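Local coordinates for ABC transporter substrate-binding protein (Vibrio cholerae, PDB 3LKV) that probably serves as the substrate-binding component of an ABC transporter, and holds a phenylalanine between its two lobes, at residues V13-I16 with L22-T25; I93-V98 with A104-Q109; N116-S121 with A251-A256. All coordinates share one frame; numbering follows the deposited sequence.

Interaction 1. Residues V13-I16 with L22-T25; sequences VSQI and LDAT
Gln15, at the end of strand 9-15, and Leu22, in the first turn of helix 20-35, make the closest backbone approach, with CA atoms 7.4 Å apart. At that spacing the contact is left to side chains. Gln15 reaches across with CG anti to its backbone N (chi1 -170°) and the next torsion also extended, which carries the amide past Leu22 to the carboxylate of Asp23. There Gln15 NE2 donates to Asp23 OD1 at 2.8 Å with an N-H...O angle of 164°. The acceptor lies in the plane of the Gln15 amide and is met nearly along its C-O bond, while the planes of amide and carboxylate stand 56° apart. Although Asp23 starts out from its helix pointing away from the strand, its carboxylate comes back to meet the amide.

The same NE2 is bonded to Val17 O, and Gln15 OE1 accepts from Arg26 NH1, which also forms a salt bridge with Asp23 OD1. Three partners therefore fix which end of the buried amide is nitrogen and which is oxygen, and the nearby guanidinium probably steadies the negative charge of Asp23. Leu22 CB packs against the amide nitrogen, 3.5 Å from Gln15 NE2; the apolar part of the contact is Leu22 CD1 on Ile16 CG2 at 3.9 Å, the two side chains crossing at a slant.

In the beta-alpha-beta unit formed by strand 9-15, helix 20-35 and strand 44-50, the contact joins the C-terminal end of the first strand to the first turn of the helix. Backbone hydrogen bonds hold strand 9-15 between strands 44-50 and 72-76, Ile16 packs on helix 78-87, and Leu22 touches both Ile76 of strand 72-76 and the bound phenylalanine.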
loop_
_atom_site.group_PDB
_atom_site.type_symbol
_atom_site.label_atom_id
_atom_site.label_comp_id
_atom_site.label_asym_id
_atom_site.label_seq_id
_atom_site.Cartn_x
_atom_site.Cartn_y
_atom_site.Cartn_z
ATOM N N VAL A 13 8.173 -10.911 -0.972
ATOM C CA VAL A 13 8.176 -10.708 -2.385
ATOM C C VAL A 13 9.407 -9.938 -2.802
ATOM O O VAL A 13 9.638 -8.827 -2.321
ATOM C CB VAL A 13 6.958 -9.905 -2.850
ATOM C CG1 VAL A 13 6.992 -9.777 -4.373
ATOM C CG2 VAL A 13 5.637 -10.547 -2.371
ATOM N N SER A 14 10.211 -10.540 -3.664
ATOM C CA SER A 14 11.375 -9.912 -4.207
ATOM C C SER A 14 11.225 -9.691 -5.710
ATOM O O SER A 14 10.900 -10.614 -6.454
ATOM C CB SER A 14 12.533 -10.847 -3.981
ATOM O OG SER A 14 13.761 -10.297 -4.459
ATOM N N GLN A 15 11.562 -8.487 -6.163
ATOM C CA GLN A 15 11.290 -8.032 -7.532
ATOM C C GLN A 15 12.546 -7.362 -8.019
ATOM O O GLN A 15 13.114 -6.523 -7.297
ATOM C CB GLN A 15 10.150 -7.018 -7.463
ATOM C CG GLN A 15 9.609 -6.639 -8.730
ATOM C CD GLN A 15 8.416 -5.689 -8.592
ATOM O OE1 GLN A 15 7.491 -5.973 -7.868
ATOM N NE2 GLN A 15 8.438 -4.598 -9.322
ATOM N N ILE A 16 13.010 -7.694 -9.225
ATOM C CA ILE A 16 14.300 -7.188 -9.673
ATOM C C ILE A 16 14.332 -5.652 -9.761
ATOM O O ILE A 16 15.351 -5.003 -9.435
ATOM C CB ILE A 16 14.747 -7.902 -10.985
ATOM C CG1 ILE A 16 16.139 -7.476 -11.421
ATOM C CG2 ILE A 16 13.712 -7.718 -12.114
ATOM C CD1 ILE A 16 17.285 -7.724 -10.418
ATOM N N LEU A 22 5.959 -5.626 -13.902
ATOM C CA LEU A 22 6.219 -6.344 -12.644
ATOM C C LEU A 22 5.404 -5.786 -11.503
ATOM O O LEU A 22 4.980 -6.551 -10.615
ATOM C CB LEU A 22 7.676 -6.320 -12.285
ATOM C CG LEU A 22 8.599 -6.905 -13.368
ATOM C CD1 LEU A 22 9.967 -6.915 -12.821
ATOM C CD2 LEU A 22 8.174 -8.294 -13.792
ATOM N N ASP A 23 5.170 -4.474 -11.530
ATOM C CA ASP A 23 4.281 -3.859 -10.559
ATOM C C ASP A 23 2.849 -4.337 -10.721
ATOM O O ASP A 23 2.158 -4.458 -9.723
ATOM C CB ASP A 23 4.328 -2.331 -10.594
ATOM C CG ASP A 23 5.672 -1.776 -10.064
ATOM O OD1 ASP A 23 6.549 -2.521 -9.529
ATOM O OD2 ASP A 23 5.868 -0.561 -10.201
ATOM N N ALA A 24 2.402 -4.613 -11.940
ATOM C CA ALA A 24 1.049 -5.122 -12.121
ATOM C C ALA A 24 0.997 -6.559 -11.594
ATOM O O ALA A 24 0.009 -6.975 -11.035
ATOM C CB ALA A 24 0.581 -5.068 -13.612
ATOM N N THR A 25 2.058 -7.323 -11.811
ATOM C CA THR A 25 2.096 -8.669 -11.329
ATOM C C THR A 25 1.978 -8.666 -9.819
ATOM O O THR A 25 1.220 -9.430 -9.249
ATOM C CB THR A 25 3.382 -9.370 -11.741
ATOM O OG1 THR A 25 3.460 -9.385 -13.171
ATOM C CG2 THR A 25 3.393 -10.768 -11.257
#

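Interaction 2. Residues I93-V98 with A104-Q109. With PHE (phenylalanine), chain B.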
loop_
_atom_site.group_PDB
_atom_site.type_symbol
_atom_site.label_atom_id
_atom_site.label_comp_id
_atom_site.label_asym_id
_atom_site.label_seq_id
_atom_site.Cartn_x
_atom_site.Cartn_y
_atom_site.Cartn_z
ATOM N N ILE A 93 9.360 -21.450 -2.760
ATOM C CA ILE A 93 9.558 -20.348 -3.683
ATOM C C ILE A 93 8.542 -20.488 -4.809
ATOM O O ILE A 93 8.466 -21.529 -5.475
ATOM C CB ILE A 93 10.936 -20.362 -4.318
ATOM C CG1 ILE A 93 12.010 -20.173 -3.226
ATOM C CG2 ILE A 93 11.011 -19.284 -5.379
ATOM C CD1 ILE A 93 13.439 -20.563 -3.589
ATOM N N VAL A 94 7.773 -19.436 -5.023
ATOM C CA VAL A 94 6.886 -19.346 -6.173
ATOM C C VAL A 94 7.430 -18.233 -7.039
ATOM O O VAL A 94 7.454 -17.078 -6.630
ATOM C CB VAL A 94 5.500 -18.946 -5.761
ATOM C CG1 VAL A 94 4.649 -18.776 -7.011
ATOM C CG2 VAL A 94 4.915 -20.014 -4.759
ATOM N N PHE A 95 7.908 -18.563 -8.203
ATOM C CA PHE A 95 8.379 -17.517 -9.086
ATOM C C PHE A 95 7.221 -17.144 -9.965
ATOM O O PHE A 95 6.239 -17.905 -10.113
ATOM C CB PHE A 95 9.569 -17.957 -9.945
ATOM C CG PHE A 95 9.298 -19.198 -10.784
ATOM C CD1 PHE A 95 8.558 -19.117 -11.944
ATOM C CD2 PHE A 95 9.800 -20.408 -10.412
ATOM C CE1 PHE A 95 8.328 -20.220 -12.705
ATOM C CE2 PHE A 95 9.579 -21.555 -11.178
ATOM C CZ PHE A 95 8.839 -21.447 -12.320
ATOM N N THR A 96 7.318 -15.944 -10.511
ATOM C CA THR A 96 6.307 -15.414 -11.355
ATOM C C THR A 96 6.873 -14.432 -12.358
ATOM O O THR A 96 7.871 -13.824 -12.140
ATOM C CB THR A 96 5.140 -14.845 -10.519
ATOM O OG1 THR A 96 4.060 -14.571 -11.409
ATOM C CG2 THR A 96 5.510 -13.565 -9.721
ATOM N N ALA A 97 6.248 -14.371 -13.515
ATOM C CA ALA A 97 6.678 -13.574 -14.630
ATOM C C ALA A 97 8.093 -13.925 -14.991
ATOM O O ALA A 97 8.927 -13.047 -15.282
ATOM C CB ALA A 97 6.510 -12.027 -14.317
ATOM N N VAL A 98 8.368 -15.233 -14.975
ATOM C CA VAL A 98 9.679 -15.733 -15.423
ATOM C C VAL A 98 9.571 -16.347 -16.828
ATOM O O VAL A 98 8.773 -17.264 -17.084
ATOM C CB VAL A 98 10.244 -16.750 -14.453
ATOM C CG1 VAL A 98 11.397 -17.537 -15.121
ATOM C CG2 VAL A 98 10.629 -16.048 -13.102
ATOM N N ALA A 104 16.603 -20.911 -16.845
ATOM C CA ALA A 104 17.105 -20.088 -15.734
ATOM C C ALA A 104 17.537 -20.929 -14.583
ATOM O O ALA A 104 18.018 -20.383 -13.578
ATOM C CB ALA A 104 16.041 -19.090 -15.262
ATOM N N LYS A 105 17.342 -22.241 -14.672
ATOM C CA LYS A 105 17.775 -23.152 -13.588
ATOM C C LYS A 105 16.999 -23.025 -12.299
ATOM O O LYS A 105 17.484 -23.324 -11.223
ATOM C CB LYS A 105 19.291 -23.015 -13.317
ATOM C CG LYS A 105 20.130 -23.358 -14.597
ATOM C CD LYS A 105 21.673 -23.408 -14.359
ATOM C CE LYS A 105 22.438 -23.866 -15.680
ATOM N NZ LYS A 105 23.953 -23.647 -15.685
ATOM N N LEU A 106 15.767 -22.605 -12.409
ATOM C CA LEU A 106 14.891 -22.560 -11.277
ATOM C C LEU A 106 14.229 -23.912 -11.016
ATOM O O LEU A 106 14.000 -24.284 -9.853
ATOM C CB LEU A 106 13.805 -21.539 -11.565
ATOM C CG LEU A 106 14.275 -20.145 -11.869
ATOM C CD1 LEU A 106 13.016 -19.290 -12.087
ATOM C CD2 LEU A 106 15.196 -19.638 -10.724
ATOM N N VAL A 107 13.874 -24.607 -12.092
ATOM C CA VAL A 107 13.342 -25.944 -12.023
ATOM C C VAL A 107 14.015 -26.865 -13.065
ATOM O O VAL A 107 14.439 -26.419 -14.139
ATOM C CB VAL A 107 11.805 -25.944 -12.223
ATOM C CG1 VAL A 107 11.080 -25.087 -11.138
ATOM C CG2 VAL A 107 11.441 -25.515 -13.617
ATOM N N LYS A 108 14.088 -28.162 -12.770
ATOM C CA LYS A 108 14.618 -29.122 -13.746
ATOM C C LYS A 108 13.653 -29.296 -14.942
ATOM O O LYS A 108 14.059 -29.516 -16.078
ATOM C CB LYS A 108 14.866 -30.456 -13.041
ATOM C CG LYS A 108 15.802 -31.360 -13.873
ATOM C CD LYS A 108 15.963 -32.790 -13.345
ATOM C CE LYS A 108 16.303 -33.720 -14.521
ATOM N NZ LYS A 108 16.898 -34.984 -14.087
ATOM N N GLN A 109 12.360 -29.222 -14.676
ATOM C CA GLN A 109 11.343 -29.300 -15.734
ATOM C C GLN A 109 10.040 -28.695 -15.199
ATOM O O GLN A 109 9.840 -28.572 -14.002
ATOM C CB GLN A 109 11.106 -30.768 -16.193
ATOM C CG GLN A 109 10.342 -31.684 -15.193
ATOM C CD GLN A 109 11.247 -32.265 -14.104
ATOM O OE1 GLN A 109 12.368 -32.650 -14.362
ATOM N NE2 GLN A 109 10.745 -32.349 -12.895
HETATM N N PHE B . 9.746 -12.344 -17.947
HETATM C CA PHE B . 10.787 -11.382 -17.407
HETATM C C PHE B . 11.822 -12.187 -16.575
HETATM O O PHE B . 11.880 -13.435 -16.776
HETATM C CB PHE B . 10.152 -10.227 -16.619
HETATM C CG PHE B . 9.523 -9.161 -17.511
HETATM C CD1 PHE B . 10.335 -8.278 -18.246
HETATM C CD2 PHE B . 8.156 -9.051 -17.639
HETATM C CE1 PHE B . 9.791 -7.346 -19.071
HETATM C CE2 PHE B . 7.601 -8.112 -18.454
HETATM C CZ PHE B . 8.392 -7.253 -19.187
HETATM O OXT PHE B . 12.613 -11.667 -15.756
#
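Phe95 and Leu106 form the centre of this contact through a CH-pi interaction. Leu106 CD1 lies over one face of the Phe95 ring, 4.1 Å from its centroid and 24° off the ring normal, displaced toward the rim and nearest to CD2. The ring of Phe95 is brought there by a chi1 of 56°, which sets CG between the backbone N and the carbonyl carbon.

The remaining contacts across the segments are apolar and involve three methyl groups. Val107 CG1 meets Phe95 CE2 at 3.8 Å from the edge, in the plane of the ring, so Leu106 and Val107, adjacent in sequence, address the same ring from two directions, one over a face and one at the rim. Val98 and Leu106 reach toward each other tip to tip, with Val98 CG1 3.9 Å from Leu106 CD1. That single delta methyl therefore fills the corner between an aromatic face and a valine branch. All four of these residues are buried.

Between the two segments there is no hydrogen bond; the polar contact to the ligand is made at Ala97, where the chain turns a corner. Its carbonyl accepts from the amino nitrogen of the bound phenylalanine, with Ala97 O to the ligand N at 2.9 Å, and Val98 CA comes within 3.5 Å of the ligand O. Thr78, Thr99, Asp122 and Asn203 also bond to this ligand. Ala97 and Val98 both belong to the ligand pocket, and Val98 CG1 is also in the cluster, so the cluster adjoins the pocket.

Strand 93-98 runs between strands 72-76 and 117-121 of the parallel sheet. Segment 104-109 belongs to the loop leading to strand 117-121 and lies against helix 78-87, which Leu106 touches at Gln82 and Val85. On the other side of the strand, Val94 and Thr96 pack against helix 243-258.

Interaction 3. Residues N116-S121 with A251-A256; sequences NVTGLS and ADYVAA
The ring of Tyr253 takes Gly119 over one face: Gly119 CA stands 4.2 Å from the ring centroid and 17° off its normal, a CH-pi contact shifted toward the rim. Thr118 and Leu120 approach the ring obliquely, Thr118 OG1 lying 3.5 Å from Tyr253 CE1 and Leu120 CG 4.0 Å from Tyr253 CE2. Three consecutive strand residues thus bear on one aromatic side chain. With chi1 of -76°, Tyr253 turns CG anti to its carbonyl carbon and sends the ring toward the strand.

The ring lies over the backbone at Gly119, whose phi of 148° is one that glycine tolerates, since the position of a CB is taken up by the carbonyl oxygen of Thr118. The polar ends are satisfied nearby: Tyr253 OH is bonded to Asp267 O and Thr118 OG1 to Leu266 O, so both tie into the chain entering strand 269-270. Asp267 is also a ligand of a zinc ion seen in the crystal.

The axes of strand 117-121 and helix 251-256 come within 8.8 Å and run nearly antiparallel. A helix laid along a parallel sheet in this way is the layered alpha/beta packing of a Rossmann-like lobe, and the sheet's first five strands, in order 2-1-3-4-5, with the short strand 269-270 added at the edge, fit the type I periplasmic binding fold.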
loop_
_atom_site.group_PDB
_atom_site.type_symbol
_atom_site.label_atom_id
_atom_site.label_comp_id
_atom_site.label_asym_id
_atom_site.label_seq_id
_atom_site.Cartn_x
_atom_site.Cartn_y
_atom_site.Cartn_z
ATOM N N ASN A 116 11.779 -27.318 -3.880
ATOM C CA ASN A 116 11.048 -26.223 -3.186
ATOM C C ASN A 116 10.538 -25.081 -4.077
ATOM O O ASN A 116 10.094 -24.054 -3.589
ATOM C CB ASN A 116 11.902 -25.655 -2.047
ATOM C CG ASN A 116 13.128 -24.882 -2.563
ATOM O OD1 ASN A 116 13.847 -25.335 -3.447
ATOM N ND2 ASN A 116 13.362 -23.739 -1.993
ATOM N N VAL A 117 10.582 -25.267 -5.383
ATOM C CA VAL A 117 10.327 -24.205 -6.345
ATOM C C VAL A 117 9.223 -24.562 -7.330
ATOM O O VAL A 117 9.180 -25.678 -7.854
ATOM C CB VAL A 117 11.603 -23.898 -7.190
ATOM C CG1 VAL A 117 11.415 -22.573 -8.010
ATOM C CG2 VAL A 117 12.841 -23.797 -6.297
ATOM N N THR A 118 8.336 -23.603 -7.566
ATOM C CA THR A 118 7.285 -23.717 -8.557
ATOM C C THR A 118 6.851 -22.341 -8.969
ATOM O O THR A 118 7.414 -21.375 -8.474
ATOM C CB THR A 118 6.053 -24.503 -8.060
ATOM O OG1 THR A 118 5.202 -24.780 -9.199
ATOM C CG2 THR A 118 5.306 -23.739 -7.043
ATOM N N GLY A 119 5.871 -22.250 -9.873
ATOM C CA GLY A 119 5.313 -20.939 -10.227
ATOM C C GLY A 119 4.822 -20.763 -11.650
ATOM O O GLY A 119 4.322 -21.685 -12.257
ATOM N N LEU A 120 4.966 -19.566 -12.171
ATOM C CA LEU A 120 4.331 -19.171 -13.426
ATOM C C LEU A 120 5.342 -18.559 -14.400
ATOM O O LEU A 120 6.123 -17.658 -14.051
ATOM C CB LEU A 120 3.231 -18.175 -13.151
ATOM C CG LEU A 120 1.797 -18.665 -12.942
ATOM C CD1 LEU A 120 0.878 -17.817 -11.995
ATOM C CD2 LEU A 120 1.144 -18.742 -14.342
ATOM N N SER A 121 5.281 -19.037 -15.634
ATOM C CA SER A 121 6.096 -18.524 -16.705
ATOM C C SER A 121 5.349 -17.595 -17.659
ATOM O O SER A 121 4.195 -17.896 -18.036
ATOM C CB SER A 121 6.659 -19.695 -17.514
ATOM O OG SER A 121 7.285 -19.185 -18.683
ATOM N N ALA A 251 -1.370 -16.088 -6.901
ATOM C CA ALA A 251 -1.936 -16.228 -5.553
ATOM C C ALA A 251 -2.500 -17.604 -5.331
ATOM O O ALA A 251 -2.553 -18.047 -4.206
ATOM C CB ALA A 251 -3.034 -15.175 -5.304
ATOM N N ASP A 252 -2.993 -18.255 -6.375
ATOM C CA ASP A 252 -3.395 -19.639 -6.278
ATOM C C ASP A 252 -2.278 -20.529 -5.799
ATOM O O ASP A 252 -2.518 -21.374 -4.975
ATOM C CB ASP A 252 -3.857 -20.237 -7.624
ATOM C CG ASP A 252 -5.127 -19.608 -8.164
ATOM O OD1 ASP A 252 -5.821 -18.841 -7.437
ATOM O OD2 ASP A 252 -5.443 -19.900 -9.353
ATOM N N TYR A 253 -1.072 -20.377 -6.336
ATOM C CA TYR A 253 0.057 -21.180 -5.889
ATOM C C TYR A 253 0.407 -20.864 -4.417
ATOM O O TYR A 253 0.569 -21.743 -3.540
ATOM C CB TYR A 253 1.305 -20.894 -6.787
ATOM C CG TYR A 253 1.301 -21.531 -8.172
ATOM C CD1 TYR A 253 2.024 -22.707 -8.423
ATOM C CD2 TYR A 253 0.623 -20.952 -9.228
ATOM C CE1 TYR A 253 2.021 -23.327 -9.648
ATOM C CE2 TYR A 253 0.602 -21.595 -10.529
ATOM C CZ TYR A 253 1.311 -22.772 -10.714
ATOM O OH TYR A 253 1.360 -23.396 -11.947
ATOM N N VAL A 254 0.549 -19.582 -4.127
ATOM C CA VAL A 254 0.870 -19.180 -2.759
ATOM C C VAL A 254 -0.188 -19.723 -1.761
ATOM O O VAL A 254 0.161 -20.315 -0.762
ATOM C CB VAL A 254 0.996 -17.668 -2.658
ATOM C CG1 VAL A 254 1.143 -17.259 -1.210
ATOM C CG2 VAL A 254 2.183 -17.167 -3.495
ATOM N N ALA A 255 -1.474 -19.582 -2.059
ATOM C CA ALA A 255 -2.494 -20.083 -1.121
ATOM C C ALA A 255 -2.407 -21.599 -0.978
ATOM O O ALA A 255 -2.529 -22.119 0.138
ATOM C CB ALA A 255 -3.921 -19.651 -1.472
ATOM N N ALA A 256 -2.173 -22.309 -2.086
ATOM C CA ALA A 256 -2.130 -23.769 -2.014
ATOM C C ALA A 256 -0.952 -24.159 -1.128
ATOM O O ALA A 256 -1.062 -25.042 -0.294
ATOM C CB ALA A 256 -2.029 -24.396 -3.438
#

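How the interactions relate
From the N terminus the three contacts follow in series, none nesting in or crossing another. Interaction 1 closes the five residues 17-21, the last two of them already in helix 20-35. Interaction 2 closes the turn of residues 99-103 after strand 93-98. Interaction 3 spans 129 residues, which include five of the six strands of the second sheet, and brings helix 243-258 back to the first. All three reach the same parallel sheet. Interactions 1 and 2 meet where Thr25 CG2 packs on Thr96 CG2 at 3.8 Å. Interactions 2 and 3 share neighbouring strands, with a probable hydrogen bond from Phe95 N to Thr118 O at 2.9 Å. Interactions 1 and 3 do not touch.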